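PDB 2W9M: polymerase X from Deinococcus radiodurans, which probably extends DNA by polymerising deoxyribonucleotides, as family X polymerases do in repair, and also carries a zinc-binding domain of the polymerase/histidinol phosphatase type. Local coordinates for residues 203-209 and 235-239; 185-190 and 249-253; 180-186 and 199-203; 159-163 and 191-196; 262-268 and 293-297. Numbering follows the deposited sequence.

Interaction 1: 203-209 and 235-239; sequences TGTPDDV and IACAP
This contact shows how a strand hands over to a helix beside its parallel neighbour, in the mixed sheet of the polymerase part of the chain. Strand 231-238 runs extended through I235, A236 and C237. Alongside it, 203-209 passes T203 (CA 4.8 Å from the CA of A238) and turns into a helix from P206. The hydrogen bond between the two segments runs from G204 N to A238 O, 2.9 Å. G204 adopts phi/psi of 136/-167, a conformation in which a CB would jam against the preceding carbonyl and collide with D208 OD2. T205 (chi1 p) is the N-cap and forms a capping box with D208 (chi1 m): T205 N donates to D208 OD2 at 2.7 Å, and D207 N gives T205 OG1 a weak bond of 3.5 Å. C237, chi1 near 32°, fills the hollow beneath this turn, with CB 3.4 Å from G204 O and SG 4.0 Å from P206 CD; its side chain also lies about 3 Å from a bound mercury ion. V209 (chi1 t) sets CG1 4.2 Å from I235 CG2. Around them, L224 of strand 224-228 touches P206, V209 and C237, and L246 of helix 243-249 lies against A236 and A238.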
# COMPACT_ATOMS: atom_id res chain seq x y z
N THR A 203 -3.21 30.79 -0.36
CA THR A 203 -3.24 32.22 -0.05
C THR A 203 -4.33 32.92 -0.86
O THR A 203 -4.49 32.67 -2.05
CB THR A 203 -1.89 32.93 -0.32
OG1 THR A 203 -1.82 33.31 -1.70
CG2 THR A 203 -0.72 32.05 0.02
N GLY A 204 -5.07 33.80 -0.20
CA GLY A 204 -6.20 34.46 -0.83
C GLY A 204 -7.38 34.46 0.11
O GLY A 204 -7.23 34.16 1.29
N THR A 205 -8.56 34.79 -0.41
CA THR A 205 -9.76 34.87 0.42
C THR A 205 -10.75 33.76 0.07
O THR A 205 -10.70 33.20 -1.03
CB THR A 205 -10.44 36.25 0.27
OG1 THR A 205 -11.07 36.35 -1.01
CG2 THR A 205 -9.40 37.37 0.41
N PRO A 206 -11.66 33.44 1.01
CA PRO A 206 -12.66 32.39 0.79
C PRO A 206 -13.48 32.60 -0.49
O PRO A 206 -14.11 31.66 -0.98
CB PRO A 206 -13.56 32.50 2.02
CG PRO A 206 -12.68 33.09 3.08
CD PRO A 206 -11.75 34.02 2.36
N ASP A 207 -13.47 33.81 -1.02
CA ASP A 207 -14.17 34.11 -2.27
C ASP A 207 -13.31 33.70 -3.47
O ASP A 207 -13.82 33.24 -4.49
CB ASP A 207 -14.51 35.59 -2.36
CG ASP A 207 -15.41 36.05 -1.23
OD1 ASP A 207 -16.54 35.52 -1.12
OD2 ASP A 207 -14.99 36.94 -0.45
N ASP A 208 -12.00 33.88 -3.34
CA ASP A 208 -11.06 33.44 -4.36
C ASP A 208 -11.21 31.94 -4.58
O ASP A 208 -11.26 31.47 -5.72
CB ASP A 208 -9.62 33.76 -3.94
CG ASP A 208 -9.36 35.25 -3.84
OD1 ASP A 208 -9.89 36.00 -4.68
OD2 ASP A 208 -8.61 35.67 -2.92
N VAL A 209 -11.28 31.19 -3.48
CA VAL A 209 -11.44 29.74 -3.52
C VAL A 209 -12.83 29.35 -4.00
O VAL A 209 -12.99 28.40 -4.75
CB VAL A 209 -11.22 29.13 -2.12
CG1 VAL A 209 -11.54 27.65 -2.12
CG2 VAL A 209 -9.79 29.38 -1.64
N ILE A 235 -10.08 23.33 2.91
CA ILE A 235 -9.17 24.30 2.33
C ILE A 235 -9.10 25.50 3.25
O ILE A 235 -10.12 26.11 3.57
CB ILE A 235 -9.62 24.72 0.91
CG1 ILE A 235 -9.60 23.50 -0.02
CG2 ILE A 235 -8.74 25.83 0.37
CD1 ILE A 235 -10.02 23.80 -1.44
N ALA A 236 -7.90 25.81 3.72
CA ALA A 236 -7.70 26.95 4.59
C ALA A 236 -6.88 27.99 3.84
O ALA A 236 -5.88 27.66 3.21
CB ALA A 236 -6.99 26.54 5.87
N CYS A 237 -7.31 29.24 3.91
CA CYS A 237 -6.62 30.32 3.22
C CYS A 237 -6.14 31.42 4.16
O CYS A 237 -6.55 31.48 5.32
CB CYS A 237 -7.50 30.89 2.10
SG CYS A 237 -9.27 30.84 2.47
N ALA A 238 -5.28 32.30 3.64
CA ALA A 238 -4.68 33.36 4.43
C ALA A 238 -4.08 34.41 3.50
O ALA A 238 -3.79 34.12 2.34
CB ALA A 238 -3.61 32.80 5.35
N PRO A 239 -3.90 35.64 4.01
CA PRO A 239 -3.18 36.67 3.26
C PRO A 239 -1.74 36.25 3.05
O PRO A 239 -1.22 35.48 3.86
CB PRO A 239 -3.23 37.88 4.19
CG PRO A 239 -4.38 37.63 5.11
CD PRO A 239 -4.42 36.15 5.29

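Interaction 2: 185-190 and 249-253; sequences AGDVRR and LRSGE
Long arginines can tie a short helix to a passing loop, as here. G186, at phi/psi 49/-131, gives its N to R250 O at 2.7 Å. The CA atoms of G186 and S251 are 4.3 Å apart, and A185 CB lies 3.5 Å from R250 O. A cis peptide joins S251 to G252. R189 is all-trans from chi1 to chi3, so that NH1 reaches a water at 2.9 Å that donates to R250 O at 3.0 Å; its NH2 pairs with E287. R190 leaves the backbone at chi1 p and doubles back: NH1 makes a salt bridge to D187 OD1 (2.9 Å; D187 chi1 m) and a weak hydrogen bond to S251 O (3.2 Å), while NE pairs with E305. R250, with chi1 to chi3 all m, curls round so that NH2 pairs with E234. S251 (chi1 m) points its CB away, and its OG binds R304. This is consistent with a family X palm-to-thumb junction; the G-x-x-R-R-G sequence from G186 to G191 resembles the family's GS-x-RRG motif.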
# COMPACT_ATOMS: atom_id res chain seq x y z
N ALA A 185 -1.75 20.02 2.96
CA ALA A 185 -1.64 20.34 4.37
C ALA A 185 -2.06 19.16 5.22
O ALA A 185 -2.46 18.12 4.69
CB ALA A 185 -2.48 21.56 4.70
N GLY A 186 -1.96 19.32 6.53
CA GLY A 186 -2.41 18.31 7.47
C GLY A 186 -1.91 16.91 7.16
O GLY A 186 -0.73 16.70 6.93
N ASP A 187 -2.84 15.96 7.16
CA ASP A 187 -2.49 14.55 7.12
C ASP A 187 -1.83 14.10 5.82
O ASP A 187 -0.86 13.34 5.85
CB ASP A 187 -3.72 13.69 7.44
CG ASP A 187 -4.25 13.94 8.85
OD1 ASP A 187 -3.67 14.79 9.56
OD2 ASP A 187 -5.25 13.30 9.24
N VAL A 188 -2.32 14.57 4.68
CA VAL A 188 -1.73 14.19 3.40
C VAL A 188 -0.32 14.76 3.23
O VAL A 188 0.55 14.10 2.65
CB VAL A 188 -2.62 14.59 2.19
CG1 VAL A 188 -4.06 14.20 2.45
CG2 VAL A 188 -2.52 16.07 1.91
N ARG A 189 -0.09 15.96 3.75
CA ARG A 189 1.21 16.61 3.62
C ARG A 189 2.34 15.87 4.36
O ARG A 189 3.49 15.91 3.94
CB ARG A 189 1.15 18.05 4.11
CG ARG A 189 2.52 18.71 4.16
CD ARG A 189 2.48 20.05 4.86
NE ARG A 189 3.80 20.66 4.86
CZ ARG A 189 4.14 21.70 5.62
NH1 ARG A 189 3.25 22.24 6.44
NH2 ARG A 189 5.37 22.20 5.55
N ARG A 190 2.01 15.22 5.48
CA ARG A 190 3.04 14.54 6.25
C ARG A 190 2.96 13.01 6.16
O ARG A 190 3.71 12.30 6.83
CB ARG A 190 3.05 15.02 7.70
CG ARG A 190 1.75 14.84 8.45
CD ARG A 190 1.79 15.61 9.76
NE ARG A 190 1.17 14.84 10.84
CZ ARG A 190 -0.14 14.78 11.04
NH1 ARG A 190 -0.97 15.45 10.25
NH2 ARG A 190 -0.62 14.05 12.04
N LEU A 249 0.22 25.96 11.43
CA LEU A 249 -0.97 25.57 12.19
C LEU A 249 -1.74 24.42 11.54
O LEU A 249 -2.33 23.60 12.24
CB LEU A 249 -1.88 26.77 12.45
CG LEU A 249 -1.35 27.77 13.46
CD1 LEU A 249 -2.11 29.07 13.38
CD2 LEU A 249 -1.41 27.21 14.88
N ARG A 250 -1.74 24.36 10.21
CA ARG A 250 -2.45 23.31 9.50
C ARG A 250 -1.54 22.12 9.16
O ARG A 250 -1.65 21.54 8.08
CB ARG A 250 -3.08 23.86 8.20
CG ARG A 250 -3.91 25.12 8.36
CD ARG A 250 -5.23 24.88 9.07
NE ARG A 250 -6.02 23.83 8.43
CZ ARG A 250 -7.30 23.58 8.68
NH1 ARG A 250 -7.96 24.32 9.56
NH2 ARG A 250 -7.93 22.60 8.05
N SER A 251 -0.65 21.76 10.08
CA SER A 251 0.31 20.67 9.85
C SER A 251 -0.17 19.25 10.19
O SER A 251 0.10 18.33 9.42
CB SER A 251 1.64 20.96 10.55
OG SER A 251 2.46 21.78 9.74
N GLY A 252 -0.84 19.05 11.33
CA GLY A 252 -1.17 20.10 12.26
C GLY A 252 -1.41 19.65 13.70
O GLY A 252 -0.47 19.58 14.49
N GLU A 253 -2.66 19.31 14.02
CA GLU A 253 -3.13 19.22 15.41
C GLU A 253 -2.06 19.10 16.51
O GLU A 253 -1.85 20.05 17.27
CB GLU A 253 -4.23 18.16 15.58
CG GLU A 253 -5.63 18.70 15.29
CD GLU A 253 -6.74 17.73 15.66
OE1 GLU A 253 -6.44 16.55 15.93
OE2 GLU A 253 -7.92 18.15 15.68
O HOH W 1 0.41 22.67 6.27

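Interaction 3: 180-186 and 199-203; sequences LSPAPAG and ELTVT
Prolines in a short strand need not leave bonds missing, provided the register sends their nitrogens elsewhere. Segments 180-186 and 199-203 run antiparallel, their end-to-end directions 145° apart. A183 and T201 are a hydrogen-bonded pair (CA-CA 5.0 Å), each satisfying both groups of the other: A183 N to T201 O at 3.0 Å, T201 N to A183 O at 2.6 Å. P184 and L200 form the next, non-hydrogen-bonded pair (CA-CA 4.5 Å), where a missing N-H costs nothing; L200 bonds to E234 and A236 of strand 231-238. A185 N donates to E199 O (3.0 Å), and at the other end T203 N donates to L180 O (3.0 Å), past S181 in its left-handed conformation (55/60). S181 O is taken by R243, T201 OG1 by D247, and E199 OE2 by D187 N. On one face A183 CB lies 3.7 Å from T201 CG2; on the other L180 CB is 3.7 Å from V202 CG1. It is a short antiparallel strand added to the mixed sheet, probably the polymerase palm.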
# COMPACT_ATOMS: atom_id res chain seq x y z
N LEU A 180 -3.52 30.57 -6.53
CA LEU A 180 -3.59 30.82 -5.09
C LEU A 180 -2.45 30.09 -4.38
O LEU A 180 -2.43 30.00 -3.16
CB LEU A 180 -4.94 30.38 -4.53
CG LEU A 180 -6.17 30.83 -5.32
CD1 LEU A 180 -7.46 30.43 -4.61
CD2 LEU A 180 -6.13 32.33 -5.57
N SER A 181 -1.51 29.58 -5.16
CA SER A 181 -0.34 28.89 -4.62
C SER A 181 -0.68 27.73 -3.69
O SER A 181 -0.26 27.72 -2.54
CB SER A 181 0.58 29.88 -3.91
OG SER A 181 1.17 30.78 -4.83
N PRO A 182 -1.41 26.72 -4.20
CA PRO A 182 -1.90 25.60 -3.40
C PRO A 182 -0.76 24.80 -2.79
O PRO A 182 0.34 24.80 -3.34
CB PRO A 182 -2.64 24.72 -4.42
CG PRO A 182 -2.76 25.56 -5.66
CD PRO A 182 -1.62 26.50 -5.64
N ALA A 183 -1.02 24.13 -1.67
CA ALA A 183 -0.04 23.26 -1.03
C ALA A 183 -0.74 22.26 -0.11
O ALA A 183 -1.59 22.65 0.68
CB ALA A 183 0.96 24.09 -0.24
N PRO A 184 -0.39 20.97 -0.24
CA PRO A 184 -0.97 19.96 0.65
C PRO A 184 -0.78 20.35 2.11
O PRO A 184 0.24 20.95 2.45
CB PRO A 184 -0.16 18.70 0.32
CG PRO A 184 0.30 18.91 -1.08
CD PRO A 184 0.54 20.39 -1.21
N ALA A 185 -1.75 20.02 2.96
CA ALA A 185 -1.64 20.34 4.37
C ALA A 185 -2.06 19.16 5.22
O ALA A 185 -2.46 18.12 4.69
CB ALA A 185 -2.48 21.56 4.70
N GLY A 186 -1.96 19.32 6.53
CA GLY A 186 -2.41 18.31 7.47
C GLY A 186 -1.91 16.91 7.16
O GLY A 186 -0.73 16.70 6.93
N GLU A 199 -6.67 17.76 2.73
CA GLU A 199 -6.40 19.09 3.24
C GLU A 199 -5.44 19.86 2.35
O GLU A 199 -4.42 19.34 1.90
CB GLU A 199 -5.85 19.02 4.67
CG GLU A 199 -6.90 18.67 5.72
CD GLU A 199 -6.28 18.20 7.04
OE1 GLU A 199 -6.31 18.98 8.02
OE2 GLU A 199 -5.76 17.06 7.08
N LEU A 200 -5.78 21.12 2.09
CA LEU A 200 -5.01 21.97 1.20
C LEU A 200 -4.78 23.31 1.89
O LEU A 200 -5.59 23.74 2.71
CB LEU A 200 -5.78 22.17 -0.11
CG LEU A 200 -5.06 22.03 -1.44
CD1 LEU A 200 -4.21 20.77 -1.45
CD2 LEU A 200 -6.06 22.00 -2.59
N THR A 201 -3.68 23.96 1.56
CA THR A 201 -3.44 25.30 2.07
C THR A 201 -3.32 26.26 0.88
O THR A 201 -2.92 25.86 -0.21
CB THR A 201 -2.21 25.34 3.00
OG1 THR A 201 -2.52 26.09 4.18
CG2 THR A 201 -1.01 25.93 2.29
N VAL A 202 -3.68 27.52 1.09
CA VAL A 202 -3.88 28.45 -0.02
C VAL A 202 -3.76 29.91 0.46
O VAL A 202 -4.16 30.21 1.59
CB VAL A 202 -5.27 28.22 -0.65
CG1 VAL A 202 -5.92 29.53 -1.06
CG2 VAL A 202 -5.17 27.25 -1.83
N THR A 203 -3.21 30.79 -0.36
CA THR A 203 -3.24 32.22 -0.05
C THR A 203 -4.33 32.92 -0.86
O THR A 203 -4.49 32.67 -2.05
CB THR A 203 -1.89 32.93 -0.32
OG1 THR A 203 -1.82 33.31 -1.70
CG2 THR A 203 -0.72 32.05 0.02

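Interaction 4: 159-163 and 191-196; sequences QRQSL and GLETVR
R160 and L163, flanking a minimal ladder, and V195 within it show how so small a bridge gains area. Q161 and V195 are the antiparallel hydrogen-bonded pair, with Q161 N to V195 O and V195 N to Q161 O both 2.8 Å and CA-CA 5.0 Å; S162 and T194 follow as the non-hydrogen-bonded pair. R160, chi1 m and chi2 and chi3 t, crosses the partner strand: CB lies 3.2 Å from T194 CG2, NH1 is 2.9 Å from T194 O, and a guanidinium face lies over R196 N. Two helix ends frame this antiparallel bridge at the start of the long strand 194-203: S162 is the N-cap of helix 163-176, its OG bonded to A165 N, and G191 (phi 83°) closes helix 186-190 in a Schellman motif. L163, chi1 t and chi2 p, starts the new helix. Its CB is 3.6 Å from L192 O, its CD1 4.2 Å from V195 CG2, and its N gives E193 O a weak bond (3.5 Å). Y528 of helix 526-535 also touches L163.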
# COMPACT_ATOMS: atom_id res chain seq x y z
N GLN A 159 -14.58 6.01 7.80
CA GLN A 159 -14.44 7.14 8.71
C GLN A 159 -13.18 7.92 8.35
O GLN A 159 -13.12 9.14 8.51
CB GLN A 159 -14.35 6.68 10.16
CG GLN A 159 -15.67 6.66 10.91
CD GLN A 159 -15.49 6.69 12.41
OE1 GLN A 159 -14.57 7.33 12.93
NE2 GLN A 159 -16.37 6.00 13.13
N ARG A 160 -12.18 7.20 7.86
CA ARG A 160 -10.94 7.81 7.41
C ARG A 160 -10.57 7.28 6.03
O ARG A 160 -10.90 6.15 5.67
CB ARG A 160 -9.83 7.54 8.43
CG ARG A 160 -9.83 8.51 9.61
CD ARG A 160 -8.61 8.31 10.51
NE ARG A 160 -8.20 9.56 11.16
CZ ARG A 160 -7.10 10.25 10.86
NH1 ARG A 160 -6.28 9.81 9.91
NH2 ARG A 160 -6.82 11.37 11.50
N GLN A 161 -9.90 8.12 5.24
CA GLN A 161 -9.54 7.76 3.87
C GLN A 161 -8.10 7.25 3.79
O GLN A 161 -7.29 7.53 4.67
CB GLN A 161 -9.70 8.98 2.95
CG GLN A 161 -11.11 9.55 2.94
CD GLN A 161 -12.13 8.54 2.49
OE1 GLN A 161 -11.83 7.65 1.69
NE2 GLN A 161 -13.35 8.66 3.01
N SER A 162 -7.79 6.51 2.73
CA SER A 162 -6.43 6.05 2.51
C SER A 162 -5.58 7.23 2.08
O SER A 162 -6.09 8.21 1.54
CB SER A 162 -6.38 4.95 1.44
OG SER A 162 -6.64 5.46 0.14
N LEU A 163 -4.28 7.15 2.34
CA LEU A 163 -3.36 8.21 1.93
C LEU A 163 -3.45 8.46 0.43
O LEU A 163 -3.29 9.59 -0.03
CB LEU A 163 -1.92 7.85 2.30
CG LEU A 163 -0.85 8.85 1.88
CD1 LEU A 163 -1.14 10.23 2.44
CD2 LEU A 163 0.53 8.37 2.32
N GLY A 191 2.06 12.52 5.32
CA GLY A 191 2.06 11.12 4.93
C GLY A 191 1.39 10.15 5.87
O GLY A 191 1.72 8.96 5.89
N LEU A 192 0.44 10.63 6.65
CA LEU A 192 -0.30 9.76 7.55
C LEU A 192 -0.86 8.59 6.76
O LEU A 192 -1.57 8.79 5.77
CB LEU A 192 -1.42 10.55 8.24
CG LEU A 192 -1.61 10.26 9.72
CD1 LEU A 192 -0.37 10.67 10.48
CD2 LEU A 192 -2.84 10.98 10.26
N GLU A 193 -0.54 7.37 7.18
CA GLU A 193 -1.01 6.17 6.47
C GLU A 193 -2.52 6.20 6.25
O GLU A 193 -3.02 5.67 5.25
CB GLU A 193 -0.60 4.89 7.22
CG GLU A 193 -0.95 4.89 8.71
CD GLU A 193 0.09 5.58 9.57
OE1 GLU A 193 1.24 5.75 9.11
OE2 GLU A 193 -0.24 5.95 10.72
N THR A 194 -3.23 6.82 7.17
CA THR A 194 -4.66 7.04 7.04
C THR A 194 -4.94 8.53 7.23
O THR A 194 -4.23 9.21 7.97
CB THR A 194 -5.44 6.19 8.05
OG1 THR A 194 -5.70 4.90 7.49
CG2 THR A 194 -6.74 6.85 8.40
N VAL A 195 -5.97 9.04 6.56
CA VAL A 195 -6.17 10.48 6.44
C VAL A 195 -7.61 10.93 6.69
O VAL A 195 -8.55 10.37 6.14
CB VAL A 195 -5.73 10.96 5.05
CG1 VAL A 195 -6.61 12.08 4.56
CG2 VAL A 195 -4.27 11.37 5.06
N ARG A 196 -7.77 11.96 7.53
CA ARG A 196 -9.11 12.44 7.88
C ARG A 196 -9.79 13.20 6.74
O ARG A 196 -11.01 13.19 6.63
CB ARG A 196 -9.06 13.33 9.13
CG ARG A 196 -8.11 14.51 9.02
CD ARG A 196 -8.05 15.31 10.32
NE ARG A 196 -8.78 16.57 10.25
CZ ARG A 196 -10.10 16.69 10.24
NH1 ARG A 196 -10.87 15.61 10.29
NH2 ARG A 196 -10.65 17.89 10.18

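Interaction 5: 262-268 and 293-297; sequences AAQARGF and ALDLP
Two helix ends can fit together much as a key fits a shallow lock, with leucines as the bumps. Helix 253-264 ends in a Schellman motif whose C-prime residue is G267 (phi 95°): F268 N bonds to A263 O at 3.1 Å and G267 N to Q264 O at 3.2 Å. Q264 to G267 is also a type I turn. Helix 287-293 ends in the same way, with D295 at phi/psi 49/49 as its C-prime residue. The CA atoms of A263 and L294 are 6.6 Å apart, the nearest CA pair. L294 (chi1 m, chi2 t) is the main bump. Its CD2 sits over the face of the F268 ring, 3.8 Å from the centroid and 24° off the normal, a CH-pi contact, while its CD1 comes 4.0 Å from A263 CB; small alanine and flat ring together make the hollow. F268, chi1 m and chi2 90°, also brings CZ within 3.5 Å of A293 O. R266 (chi1 m, chi2 and chi3 t) stretches out over the next notch: NH1 stands 3.0 Å from L294 O, and a guanidinium face lies against L296 CD1, 3.3 Å from NH2. The other branch of L296 settles on A262, CD2 to CB 4.0 Å. With L275 of strand 274-277 touching F268 and A293, the packing is consistent with the polymerase beta-type thumb, two helix ends meeting beside the small antiparallel sheet 269-282.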
# COMPACT_ATOMS: atom_id res chain seq x y z
N ALA A 262 4.95 27.03 22.19
CA ALA A 262 6.28 27.58 22.05
C ALA A 262 6.23 29.09 21.82
O ALA A 262 7.08 29.82 22.31
CB ALA A 262 7.02 26.90 20.91
N ALA A 263 5.23 29.54 21.08
CA ALA A 263 5.09 30.95 20.76
C ALA A 263 4.68 31.75 21.99
O ALA A 263 5.30 32.77 22.31
CB ALA A 263 4.09 31.15 19.63
N GLN A 264 3.63 31.29 22.68
CA GLN A 264 3.15 31.95 23.88
C GLN A 264 4.21 32.03 24.97
O GLN A 264 4.30 33.01 25.70
CB GLN A 264 1.90 31.25 24.41
CG GLN A 264 0.61 31.72 23.79
CD GLN A 264 -0.43 30.62 23.72
OE1 GLN A 264 -0.10 29.44 23.72
NE2 GLN A 264 -1.70 31.01 23.66
N ALA A 265 5.02 30.98 25.07
CA ALA A 265 6.08 30.92 26.07
C ALA A 265 7.14 31.99 25.82
O ALA A 265 8.04 32.19 26.63
CB ALA A 265 6.73 29.54 26.08
N ARG A 266 7.01 32.69 24.69
CA ARG A 266 8.01 33.68 24.30
C ARG A 266 7.41 35.05 24.02
O ARG A 266 8.09 35.95 23.52
CB ARG A 266 8.78 33.18 23.08
CG ARG A 266 9.56 31.92 23.36
CD ARG A 266 9.83 31.14 22.10
NE ARG A 266 10.19 29.76 22.40
CZ ARG A 266 11.43 29.28 22.31
NH1 ARG A 266 12.42 30.07 21.91
NH2 ARG A 266 11.67 28.01 22.61
N GLY A 267 6.13 35.21 24.35
CA GLY A 267 5.48 36.51 24.28
C GLY A 267 4.73 36.75 22.99
O GLY A 267 4.14 37.82 22.80
N PHE A 268 4.75 35.77 22.09
CA PHE A 268 4.03 35.89 20.83
C PHE A 268 2.67 35.23 20.91
O PHE A 268 2.42 34.41 21.79
CB PHE A 268 4.83 35.23 19.70
CG PHE A 268 6.22 35.75 19.55
CD1 PHE A 268 7.27 35.16 20.24
CD2 PHE A 268 6.49 36.81 18.70
CE1 PHE A 268 8.56 35.63 20.10
CE2 PHE A 268 7.78 37.28 18.56
CZ PHE A 268 8.82 36.69 19.26
N ALA A 293 11.67 33.81 13.88
CA ALA A 293 11.11 34.79 14.80
C ALA A 293 11.01 34.27 16.24
O ALA A 293 11.07 35.05 17.19
CB ALA A 293 9.74 35.25 14.32
N LEU A 294 10.87 32.96 16.38
CA LEU A 294 10.75 32.35 17.70
C LEU A 294 12.10 31.79 18.13
O LEU A 294 12.20 31.11 19.15
CB LEU A 294 9.70 31.23 17.69
CG LEU A 294 8.31 31.56 17.13
CD1 LEU A 294 7.35 30.40 17.35
CD2 LEU A 294 7.75 32.84 17.73
N ASP A 295 13.14 32.09 17.35
CA ASP A 295 14.48 31.54 17.59
C ASP A 295 14.45 30.02 17.77
O ASP A 295 15.03 29.49 18.72
CB ASP A 295 15.16 32.22 18.78
CG ASP A 295 16.02 33.40 18.37
OD1 ASP A 295 16.31 33.53 17.16
OD2 ASP A 295 16.41 34.20 19.26
N LEU A 296 13.77 29.35 16.85
CA LEU A 296 13.64 27.90 16.88
C LEU A 296 14.29 27.28 15.65
O LEU A 296 14.32 27.89 14.58
CB LEU A 296 12.17 27.49 16.93
CG LEU A 296 11.57 27.15 18.29
CD1 LEU A 296 12.33 27.81 19.42
CD2 LEU A 296 10.08 27.52 18.34
N PRO A 297 14.84 26.07 15.80
CA PRO A 297 15.37 25.30 14.67
C PRO A 297 14.23 24.83 13.77
O PRO A 297 13.20 24.39 14.28
CB PRO A 297 16.02 24.09 15.35
CG PRO A 297 15.30 23.99 16.68
CD PRO A 297 15.14 25.41 17.09

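How the interactions relate
Following the chain, the first segments of interactions 4, 3 and 2 come in turn before any loop closes. Interaction 4 closes first, at 191-196, then interaction 3 at 199-203; since their segments alternate, these two and interaction 2 all cross one another. Interaction 3 ends at T203, where interaction 1 begins; the latter closes at 235-239, within the span of interaction 2, which is sealed only at 249-253. Interactions 1, 3 and 4 all reach the mixed sheet, the last two through strand 194-203, and interaction 2 fastens the sheet region to the loop entering the thumb. Interaction 5 follows them all, a separate closure within the thumb, its nearest atoms about 8 Å from interaction 2.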